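Local coordinates for PUA domain-containing protein (Aeropyrum pernix, PDB 2CX0) that is of uncertain function but carries a PUA domain behind a pre-PUA domain and probably binds RNA, perhaps in translation initiation, at residues Leu26-Phe39 with Cys67-Thr79. Residues are numbered along the deposited sequence; the frame is centred on the assembly and turned at random.
Sequences LLERLKPYYTRIPF and CLFEWSDGRIYPT
In the pre-PUA domain, the C-terminal end of helix 20-30 and the loop after it pack across the last hairpin of the antiparallel sheet, strands 65-70 and 76-78, with Ile76 of the edge strand pressed beneath Arg29. Ile76 CD1 lies over one face of the Arg29 guanidinium, 3.3 Å from NE and displaced toward the rim, and also meets Leu26 CD1 at 3.6 Å. Leu26 reaches it because its CG stands opposite the backbone N (chi1 174°); Leu30 CD2 packs on Ile76 CG2. The guanidinium edge grips the hairpin: Arg29 NH2 donates to Gly74 O at 2.8 Å and to Glu70 OE1 at 2.9 Å, the second bond part of a salt bridge, both acceptors lying in its plane, although it meets the carboxylate from above. A bend at chi3 (75°) turns the group across the strand ends, and a water links NE to Gly74 O. With a leucine here, Glu70 would probably lose its charged mate, Gly74 O a donor and Ile76 CD1 its flat cover. Helix and strand 76-78 run nearly at right angles (82°), the helix lying across an antiparallel sheet, and the loop that follows covers the same edge strand. There Tyr34 OH donates in the carbonyl plane to a lone pair of Ile76 O (2.6 Å), while Pro78 CD approaches the same hydroxyl. Tyr33 lays a ring face over Arg75 CD, a CH-pi contact 3.6 Å from the ring centroid; the Arg75 guanidinium stands nearly perpendicular to that ring, its NH2 hydrogen-bonded to Tyr77 OH and to Gly126 O. Tyr77 packs on Val142 and Val144 of the mixed sheet, where the two domains meet.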
ATOM      1  N   LEU A  26     -12.974   4.741  10.405  1.00 19.59           N
ATOM      2  CA  LEU A  26     -11.701   4.452   9.779  1.00 20.79           C
ATOM      3  C   LEU A  26     -10.829   3.634  10.736  1.00 21.28           C
ATOM      4  O   LEU A  26     -10.268   2.623  10.341  1.00 17.82           O
ATOM      5  CB  LEU A  26     -10.982   5.742   9.417  1.00 22.65           C
ATOM      6  CG  LEU A  26      -9.551   5.524   8.884  1.00 19.55           C
ATOM      7  CD1 LEU A  26      -9.555   4.710   7.523  1.00 17.34           C
ATOM      8  CD2 LEU A  26      -8.956   6.905   8.657  1.00 21.46           C
ATOM      9  N   LEU A  27     -10.712   4.072  11.983  1.00 17.09           N
ATOM     10  CA  LEU A  27      -9.896   3.333  12.944  1.00 22.34           C
ATOM     11  C   LEU A  27     -10.417   1.914  13.106  1.00 25.67           C
ATOM     12  O   LEU A  27      -9.625   0.964  13.158  1.00 28.22           O
ATOM     13  CB  LEU A  27      -9.870   4.034  14.325  1.00 21.33           C
ATOM     14  CG  LEU A  27      -9.287   5.467  14.222  1.00 26.62           C
ATOM     15  CD1 LEU A  27      -9.421   6.165  15.593  1.00 31.13           C
ATOM     16  CD2 LEU A  27      -7.853   5.494  13.763  1.00 25.15           C
ATOM     17  N   GLU A  28     -11.739   1.765  13.190  1.00 21.18           N
ATOM     18  CA  GLU A  28     -12.298   0.443  13.328  1.00 23.51           C
ATOM     19  C   GLU A  28     -12.047  -0.460  12.121  1.00 25.54           C
ATOM     20  O   GLU A  28     -11.922  -1.652  12.296  1.00 20.69           O
ATOM     21  CB  GLU A  28     -13.799   0.516  13.572  1.00 20.56           C
ATOM     22  CG  GLU A  28     -14.112   0.980  14.964  1.00 35.78           C
ATOM     23  CD  GLU A  28     -15.477   1.642  15.075  1.00 50.30           C
ATOM     24  OE1 GLU A  28     -16.334   1.427  14.164  1.00 52.36           O
ATOM     25  OE2 GLU A  28     -15.690   2.362  16.094  1.00 54.63           O
ATOM     26  N   ARG A  29     -12.006   0.121  10.919  1.00 17.79           N
ATOM     27  CA  ARG A  29     -11.804  -0.643   9.691  1.00 23.64           C
ATOM     28  C   ARG A  29     -10.356  -1.088   9.540  1.00 21.03           C
ATOM     29  O   ARG A  29     -10.060  -2.079   8.839  1.00 23.42           O
ATOM     30  CB  ARG A  29     -12.238   0.196   8.494  1.00 21.51           C
ATOM     31  CG  ARG A  29     -13.811   0.262   8.347  1.00 21.93           C
ATOM     32  CD  ARG A  29     -14.145   1.192   7.177  1.00 26.44           C
ATOM     33  NE  ARG A  29     -13.883   0.564   5.896  1.00 24.25           N
ATOM     34  CZ  ARG A  29     -14.034   1.175   4.729  1.00 26.10           C
ATOM     35  NH1 ARG A  29     -14.420   2.434   4.723  1.00 22.69           N
ATOM     36  NH2 ARG A  29     -13.891   0.500   3.565  1.00 22.69           N
ATOM     37  N   LEU A  30      -9.467  -0.368  10.210  1.00 17.42           N
ATOM     38  CA  LEU A  30      -8.045  -0.671  10.173  1.00 18.66           C
ATOM     39  C   LEU A  30      -7.632  -1.669  11.265  1.00 23.59           C
ATOM     40  O   LEU A  30      -6.742  -2.505  11.069  1.00 18.29           O
ATOM     41  CB  LEU A  30      -7.216   0.638  10.361  1.00 19.83           C
ATOM     42  CG  LEU A  30      -7.280   1.780   9.310  1.00 21.92           C
ATOM     43  CD1 LEU A  30      -6.520   3.041   9.829  1.00 16.27           C
ATOM     44  CD2 LEU A  30      -6.627   1.305   8.010  1.00 16.33           C
ATOM     45  N   LYS A  31      -8.280  -1.614  12.418  1.00 19.08           N
ATOM     46  CA  LYS A  31      -7.775  -2.449  13.500  1.00 22.44           C
ATOM     47  C   LYS A  31      -7.611  -3.943  13.253  1.00 19.36           C
ATOM     48  O   LYS A  31      -6.606  -4.539  13.659  1.00 22.06           O
ATOM     49  CB  LYS A  31      -8.594  -2.202  14.750  1.00 27.77           C
ATOM     50  CG  LYS A  31      -8.236  -0.843  15.384  1.00 33.45           C
ATOM     51  CD  LYS A  31      -9.181  -0.561  16.545  1.00 36.57           C
ATOM     52  CE  LYS A  31      -9.093   0.877  17.047  1.00 41.91           C
ATOM     53  NZ  LYS A  31     -10.137   1.177  18.116  1.00 41.22           N
ATOM     54  N   PRO A  32      -8.551  -4.541  12.525  1.00 20.34           N
ATOM     55  CA  PRO A  32      -8.441  -5.971  12.266  1.00 20.37           C
ATOM     56  C   PRO A  32      -7.352  -6.376  11.321  1.00 25.17           C
ATOM     57  O   PRO A  32      -6.968  -7.538  11.345  1.00 21.71           O
ATOM     58  CB  PRO A  32      -9.798  -6.332  11.662  1.00 24.71           C
ATOM     59  CG  PRO A  32     -10.699  -5.129  12.035  1.00 28.80           C
ATOM     60  CD  PRO A  32      -9.767  -3.985  11.922  1.00 18.87           C
ATOM     61  N   TYR A  33      -6.866  -5.457  10.471  1.00 22.02           N
ATOM     62  CA  TYR A  33      -5.885  -5.851   9.446  1.00 16.41           C
ATOM     63  C   TYR A  33      -4.416  -5.471   9.562  1.00 19.94           C
ATOM     64  O   TYR A  33      -3.612  -5.870   8.726  1.00 15.59           O
ATOM     65  CB  TYR A  33      -6.413  -5.362   8.108  1.00 18.79           C
ATOM     66  CG  TYR A  33      -7.812  -5.794   7.894  1.00 23.60           C
ATOM     67  CD1 TYR A  33      -8.121  -7.152   7.695  1.00 24.84           C
ATOM     68  CD2 TYR A  33      -8.865  -4.854   7.894  1.00 26.68           C
ATOM     69  CE1 TYR A  33      -9.450  -7.546   7.492  1.00 32.77           C
ATOM     70  CE2 TYR A  33     -10.182  -5.243   7.690  1.00 26.59           C
ATOM     71  CZ  TYR A  33     -10.471  -6.584   7.487  1.00 31.02           C
ATOM     72  OH  TYR A  33     -11.763  -6.991   7.218  1.00 37.98           O
ATOM     73  N   TYR A  34      -4.068  -4.727  10.606  1.00 14.64           N
ATOM     74  CA  TYR A  34      -2.723  -4.213  10.787  1.00 16.12           C
ATOM     75  C   TYR A  34      -2.374  -4.404  12.241  1.00 17.24           C
ATOM     76  O   TYR A  34      -3.275  -4.507  13.075  1.00 21.20           O
ATOM     77  CB  TYR A  34      -2.735  -2.709  10.448  1.00 12.33           C
ATOM     78  CG  TYR A  34      -3.128  -2.491   9.008  1.00 13.27           C
ATOM     79  CD1 TYR A  34      -2.255  -2.869   7.974  1.00 12.94           C
ATOM     80  CD2 TYR A  34      -4.379  -1.983   8.672  1.00 12.08           C
ATOM     81  CE1 TYR A  34      -2.625  -2.736   6.628  1.00 13.63           C
ATOM     82  CE2 TYR A  34      -4.774  -1.848   7.338  1.00 10.94           C
ATOM     83  CZ  TYR A  34      -3.880  -2.223   6.317  1.00 15.94           C
ATOM     84  OH  TYR A  34      -4.223  -2.055   5.024  1.00 13.25           O
ATOM     85  N   THR A  35      -1.083  -4.406  12.539  1.00 20.33           N
ATOM     86  CA  THR A  35      -0.626  -4.573  13.912  1.00 18.63           C
ATOM     87  C   THR A  35      -1.093  -3.403  14.755  1.00 24.39           C
ATOM     88  O   THR A  35      -1.500  -3.577  15.907  1.00 20.98           O
ATOM     89  CB  THR A  35       0.905  -4.645  13.951  1.00 17.86           C
ATOM     90  OG1 THR A  35       1.341  -5.772  13.177  1.00 22.10           O
ATOM     91  CG2 THR A  35       1.422  -4.778  15.351  1.00 19.90           C
ATOM     92  N   ARG A  36      -1.025  -2.209  14.198  1.00 15.37           N
ATOM     93  CA  ARG A  36      -1.465  -1.028  14.953  1.00 22.04           C
ATOM     94  C   ARG A  36      -1.759   0.134  14.009  1.00 19.72           C
ATOM     95  O   ARG A  36      -1.336   0.107  12.860  1.00 17.73           O
ATOM     96  CB  ARG A  36      -0.371  -0.578  15.920  1.00 13.99           C
ATOM     97  CG  ARG A  36       0.797   0.103  15.214  1.00 22.99           C
ATOM     98  CD  ARG A  36       1.979   0.439  16.177  1.00 25.41           C
ATOM     99  NE  ARG A  36       2.656  -0.772  16.607  1.00 29.13           N
ATOM    100  CZ  ARG A  36       3.735  -1.266  16.023  1.00 28.65           C
ATOM    101  NH1 ARG A  36       4.279  -0.639  14.992  1.00 21.52           N
ATOM    102  NH2 ARG A  36       4.234  -2.411  16.465  1.00 30.28           N
ATOM    103  N   ILE A  37      -2.487   1.129  14.508  1.00 16.94           N
ATOM    104  CA  ILE A  37      -2.736   2.339  13.747  1.00 24.27           C
ATOM    105  C   ILE A  37      -1.399   3.088  13.824  1.00 23.55           C
ATOM    106  O   ILE A  37      -0.877   3.405  14.889  1.00 26.76           O
ATOM    107  CB  ILE A  37      -3.877   3.191  14.349  1.00 26.76           C
ATOM    108  CG1 ILE A  37      -5.255   2.621  13.902  1.00 31.50           C
ATOM    109  CG2 ILE A  37      -3.827   4.598  13.752  1.00 29.06           C
ATOM    110  CD1 ILE A  37      -5.655   1.352  14.504  1.00 36.91           C
ATOM    111  N   PRO A  38      -0.835   3.402  12.672  1.00 23.21           N
ATOM    112  CA  PRO A  38       0.444   4.085  12.562  1.00 25.05           C
ATOM    113  C   PRO A  38       0.482   5.568  12.927  1.00 25.20           C
ATOM    114  O   PRO A  38       1.539   6.102  13.208  1.00 29.42           O
ATOM    115  CB  PRO A  38       0.815   3.814  11.114  1.00 22.57           C
ATOM    116  CG  PRO A  38      -0.502   3.872  10.436  1.00 25.28           C
ATOM    117  CD  PRO A  38      -1.421   3.119  11.356  1.00 26.07           C
ATOM    118  N   PHE A  39      -0.664   6.230  12.915  1.00 21.15           N
ATOM    119  CA  PHE A  39      -0.726   7.659  13.226  1.00 27.86           C
ATOM    120  C   PHE A  39      -1.538   7.946  14.461  1.00 30.85           C
ATOM    121  O   PHE A  39      -2.354   7.112  14.894  1.00 26.26           O
ATOM    122  CB  PHE A  39      -1.333   8.450  12.062  1.00 26.23           C
ATOM    123  CG  PHE A  39      -2.612   7.875  11.562  1.00 29.20           C
ATOM    124  CD1 PHE A  39      -3.819   8.205  12.163  1.00 28.70           C
ATOM    125  CD2 PHE A  39      -2.609   6.960  10.491  1.00 28.66           C
ATOM    126  CE1 PHE A  39      -5.017   7.657  11.722  1.00 30.67           C
ATOM    127  CE2 PHE A  39      -3.817   6.402  10.045  1.00 23.79           C
ATOM    128  CZ  PHE A  39      -5.005   6.741  10.651  1.00 23.98           C
ATOM    129  N   CYS A  67      -2.214   8.902   2.255  1.00 15.15           N
ATOM    130  CA  CYS A  67      -1.899   7.612   2.838  1.00 15.32           C
ATOM    131  C   CYS A  67      -2.785   6.410   2.667  1.00 16.25           C
ATOM    132  O   CYS A  67      -2.259   5.316   2.655  1.00 14.28           O
ATOM    133  CB  CYS A  67      -1.771   7.752   4.345  1.00 19.50           C
ATOM    134  SG  CYS A  67      -0.397   8.678   4.982  1.00 23.43           S
ATOM    135  N   LEU A  68      -4.119   6.589   2.603  1.00 10.37           N
ATOM    136  CA  LEU A  68      -4.956   5.395   2.606  1.00  9.99           C
ATOM    137  C   LEU A  68      -5.966   5.418   1.494  1.00 13.38           C
ATOM    138  O   LEU A  68      -6.422   6.504   1.063  1.00 15.32           O
ATOM    139  CB  LEU A  68      -5.719   5.324   3.935  1.00 14.19           C
ATOM    140  CG  LEU A  68      -4.865   5.354   5.226  1.00 15.61           C
ATOM    141  CD1 LEU A  68      -5.731   5.642   6.487  1.00 13.51           C
ATOM    142  CD2 LEU A  68      -4.102   3.958   5.320  1.00 15.87           C
ATOM    143  N   PHE A  69      -6.348   4.229   1.014  1.00 11.82           N
ATOM    144  CA  PHE A  69      -7.395   4.220  -0.012  1.00 11.35           C
ATOM    145  C   PHE A  69      -8.209   2.965   0.138  1.00 12.68           C
ATOM    146  O   PHE A  69      -7.745   1.960   0.711  1.00 16.12           O
ATOM    147  CB  PHE A  69      -6.823   4.294  -1.397  1.00  9.97           C
ATOM    148  CG  PHE A  69      -5.909   3.173  -1.729  1.00 13.96           C
ATOM    149  CD1 PHE A  69      -6.392   2.068  -2.469  1.00 17.11           C
ATOM    150  CD2 PHE A  69      -4.553   3.191  -1.307  1.00 15.52           C
ATOM    151  CE1 PHE A  69      -5.548   1.000  -2.784  1.00 20.00           C
ATOM    152  CE2 PHE A  69      -3.705   2.135  -1.611  1.00 12.69           C
ATOM    153  CZ  PHE A  69      -4.201   1.036  -2.347  1.00 21.12           C
ATOM    154  N   GLU A  70      -9.441   3.030  -0.321  1.00 15.43           N
ATOM    155  CA  GLU A  70     -10.306   1.855  -0.274  1.00 18.75           C
ATOM    156  C   GLU A  70     -10.156   1.041  -1.582  1.00 20.70           C
ATOM    157  O   GLU A  70     -10.249   1.592  -2.691  1.00 18.28           O
ATOM    158  CB  GLU A  70     -11.793   2.258  -0.064  1.00 17.80           C
ATOM    159  CG  GLU A  70     -12.621   0.996   0.220  1.00 28.82           C
ATOM    160  CD  GLU A  70     -14.133   1.238   0.357  1.00 34.45           C
ATOM    161  OE1 GLU A  70     -14.552   2.059   1.179  1.00 41.77           O
ATOM    162  OE2 GLU A  70     -14.903   0.596  -0.370  1.00 50.22           O
ATOM    163  N   TRP A  71      -9.948  -0.266  -1.461  1.00 18.86           N
ATOM    164  CA  TRP A  71      -9.810  -1.081  -2.656  1.00 17.62           C
ATOM    165  C   TRP A  71     -11.127  -1.811  -2.981  1.00 18.58           C
ATOM    166  O   TRP A  71     -12.098  -1.730  -2.228  1.00 16.58           O
ATOM    167  CB  TRP A  71      -8.640  -2.060  -2.503  1.00 19.20           C
ATOM    168  CG  TRP A  71      -8.184  -2.536  -3.854  1.00 21.43           C
ATOM    169  CD1 TRP A  71      -7.860  -1.739  -4.913  1.00 25.28           C
ATOM    170  CD2 TRP A  71      -7.976  -3.882  -4.290  1.00 22.21           C
ATOM    171  NE1 TRP A  71      -7.478  -2.496  -5.967  1.00 29.32           N
ATOM    172  CE2 TRP A  71      -7.536  -3.814  -5.618  1.00 21.05           C
ATOM    173  CE3 TRP A  71      -8.110  -5.138  -3.685  1.00 34.20           C
ATOM    174  CZ2 TRP A  71      -7.228  -4.943  -6.370  1.00 35.36           C
ATOM    175  CZ3 TRP A  71      -7.794  -6.286  -4.446  1.00 36.22           C
ATOM    176  CH2 TRP A  71      -7.362  -6.166  -5.770  1.00 33.88           C
ATOM    177  N   SER A  72     -11.170  -2.486  -4.110  1.00 19.73           N
ATOM    178  CA  SER A  72     -12.398  -3.173  -4.519  1.00 22.34           C
ATOM    179  C   SER A  72     -12.899  -4.300  -3.629  1.00 24.08           C
ATOM    180  O   SER A  72     -14.014  -4.758  -3.846  1.00 24.51           O
ATOM    181  CB  SER A  72     -12.280  -3.657  -5.970  1.00 20.51           C
ATOM    182  OG  SER A  72     -11.090  -4.406  -6.132  1.00 23.47           O
ATOM    183  N   ASP A  73     -12.120  -4.730  -2.630  1.00 19.47           N
ATOM    184  CA  ASP A  73     -12.590  -5.758  -1.709  1.00 21.70           C
ATOM    185  C   ASP A  73     -13.208  -5.064  -0.448  1.00 20.99           C
ATOM    186  O   ASP A  73     -13.539  -5.735   0.538  1.00 21.10           O
ATOM    187  CB  ASP A  73     -11.432  -6.659  -1.259  1.00 21.97           C
ATOM    188  CG  ASP A  73     -10.230  -5.863  -0.637  1.00 28.10           C
ATOM    189  OD1 ASP A  73     -10.365  -4.658  -0.325  1.00 19.39           O
ATOM    190  OD2 ASP A  73      -9.135  -6.461  -0.453  1.00 27.17           O
ATOM    191  N   GLY A  74     -13.312  -3.730  -0.492  1.00 21.08           N
ATOM    192  CA  GLY A  74     -13.849  -2.959   0.634  1.00 24.52           C
ATOM    193  C   GLY A  74     -12.902  -2.706   1.828  1.00 25.35           C
ATOM    194  O   GLY A  74     -13.319  -2.181   2.890  1.00 20.25           O
ATOM    195  N   ARG A  75     -11.633  -3.124   1.681  1.00 19.68           N
ATOM    196  CA  ARG A  75     -10.668  -2.895   2.707  1.00 16.07           C
ATOM    197  C   ARG A  75      -9.829  -1.650   2.405  1.00  8.14           C
ATOM    198  O   ARG A  75      -9.712  -1.229   1.232  1.00 12.69           O
ATOM    199  CB  ARG A  75      -9.712  -4.079   2.843  1.00 21.96           C
ATOM    200  CG  ARG A  75     -10.297  -5.239   3.602  1.00 31.91           C
ATOM    201  CD  ARG A  75      -9.193  -6.164   4.128  1.00 32.21           C
ATOM    202  NE  ARG A  75      -8.384  -6.726   3.043  1.00 33.38           N
ATOM    203  CZ  ARG A  75      -7.522  -7.735   3.210  1.00 30.43           C
ATOM    204  NH1 ARG A  75      -7.352  -8.301   4.417  1.00 19.62           N
ATOM    205  NH2 ARG A  75      -6.833  -8.189   2.173  1.00 20.34           N
ATOM    206  N   ILE A  76      -9.282  -1.086   3.481  1.00 10.79           N
ATOM    207  CA  ILE A  76      -8.459   0.110   3.356  1.00 12.97           C
ATOM    208  C   ILE A  76      -6.974  -0.315   3.372  1.00 12.14           C
ATOM    209  O   ILE A  76      -6.534  -1.076   4.266  1.00 15.14           O
ATOM    210  CB  ILE A  76      -8.773   1.111   4.495  1.00 14.79           C
ATOM    211  CG1 ILE A  76     -10.211   1.660   4.301  1.00 18.47           C
ATOM    212  CG2 ILE A  76      -7.769   2.345   4.448  1.00  8.73           C
ATOM    213  CD1 ILE A  76     -10.879   1.927   5.629  1.00 28.85           C
ATOM    214  N   TYR A  77      -6.229   0.187   2.382  1.00 11.26           N
ATOM    215  CA  TYR A  77      -4.813  -0.098   2.194  1.00 11.57           C
ATOM    216  C   TYR A  77      -3.950   1.180   2.229  1.00 14.44           C
ATOM    217  O   TYR A  77      -4.420   2.289   2.003  1.00 14.52           O
ATOM    218  CB  TYR A  77      -4.558  -0.712   0.796  1.00 12.39           C
ATOM    219  CG  TYR A  77      -5.117  -2.073   0.573  1.00 11.02           C
ATOM    220  CD1 TYR A  77      -4.281  -3.189   0.585  1.00 14.87           C
ATOM    221  CD2 TYR A  77      -6.497  -2.241   0.376  1.00 11.51           C
ATOM    222  CE1 TYR A  77      -4.818  -4.486   0.402  1.00 14.24           C
ATOM    223  CE2 TYR A  77      -7.061  -3.551   0.196  1.00 12.23           C
ATOM    224  CZ  TYR A  77      -6.200  -4.638   0.216  1.00 15.25           C
ATOM    225  OH  TYR A  77      -6.704  -5.900   0.094  1.00 15.24           O
ATOM    226  N   PRO A  78      -2.681   1.023   2.563  1.00 14.57           N
ATOM    227  CA  PRO A  78      -1.784   2.184   2.595  1.00  8.56           C
ATOM    228  C   PRO A  78      -1.178   2.365   1.186  1.00 15.25           C
ATOM    229  O   PRO A  78      -0.933   1.376   0.432  1.00 12.47           O
ATOM    230  CB  PRO A  78      -0.647   1.764   3.544  1.00  9.18           C
ATOM    231  CG  PRO A  78      -0.637   0.140   3.332  1.00 13.43           C
ATOM    232  CD  PRO A  78      -2.102  -0.218   3.101  1.00 12.27           C
ATOM    233  N   THR A  79      -0.861   3.626   0.861  1.00 10.21           N
ATOM    234  CA  THR A  79      -0.130   3.910  -0.336  1.00 12.90           C
ATOM    235  C   THR A  79       1.340   3.662   0.030  1.00 13.36           C
ATOM    236  O   THR A  79       1.725   3.527   1.230  1.00 12.10           O
ATOM    237  CB  THR A  79      -0.186   5.395  -0.677  1.00 12.47           C
ATOM    238  OG1 THR A  79       0.214   6.161   0.513  1.00 10.80           O
ATOM    239  CG2 THR A  79      -1.655   5.751  -1.168  1.00 11.36           C
TER
HETATM  240  O   HOH W   1     -10.288  -2.076   6.137  1.00 17.96           O
HETATM  241  O   HOH W   2     -13.061  -2.217   6.043  1.00 31.00           O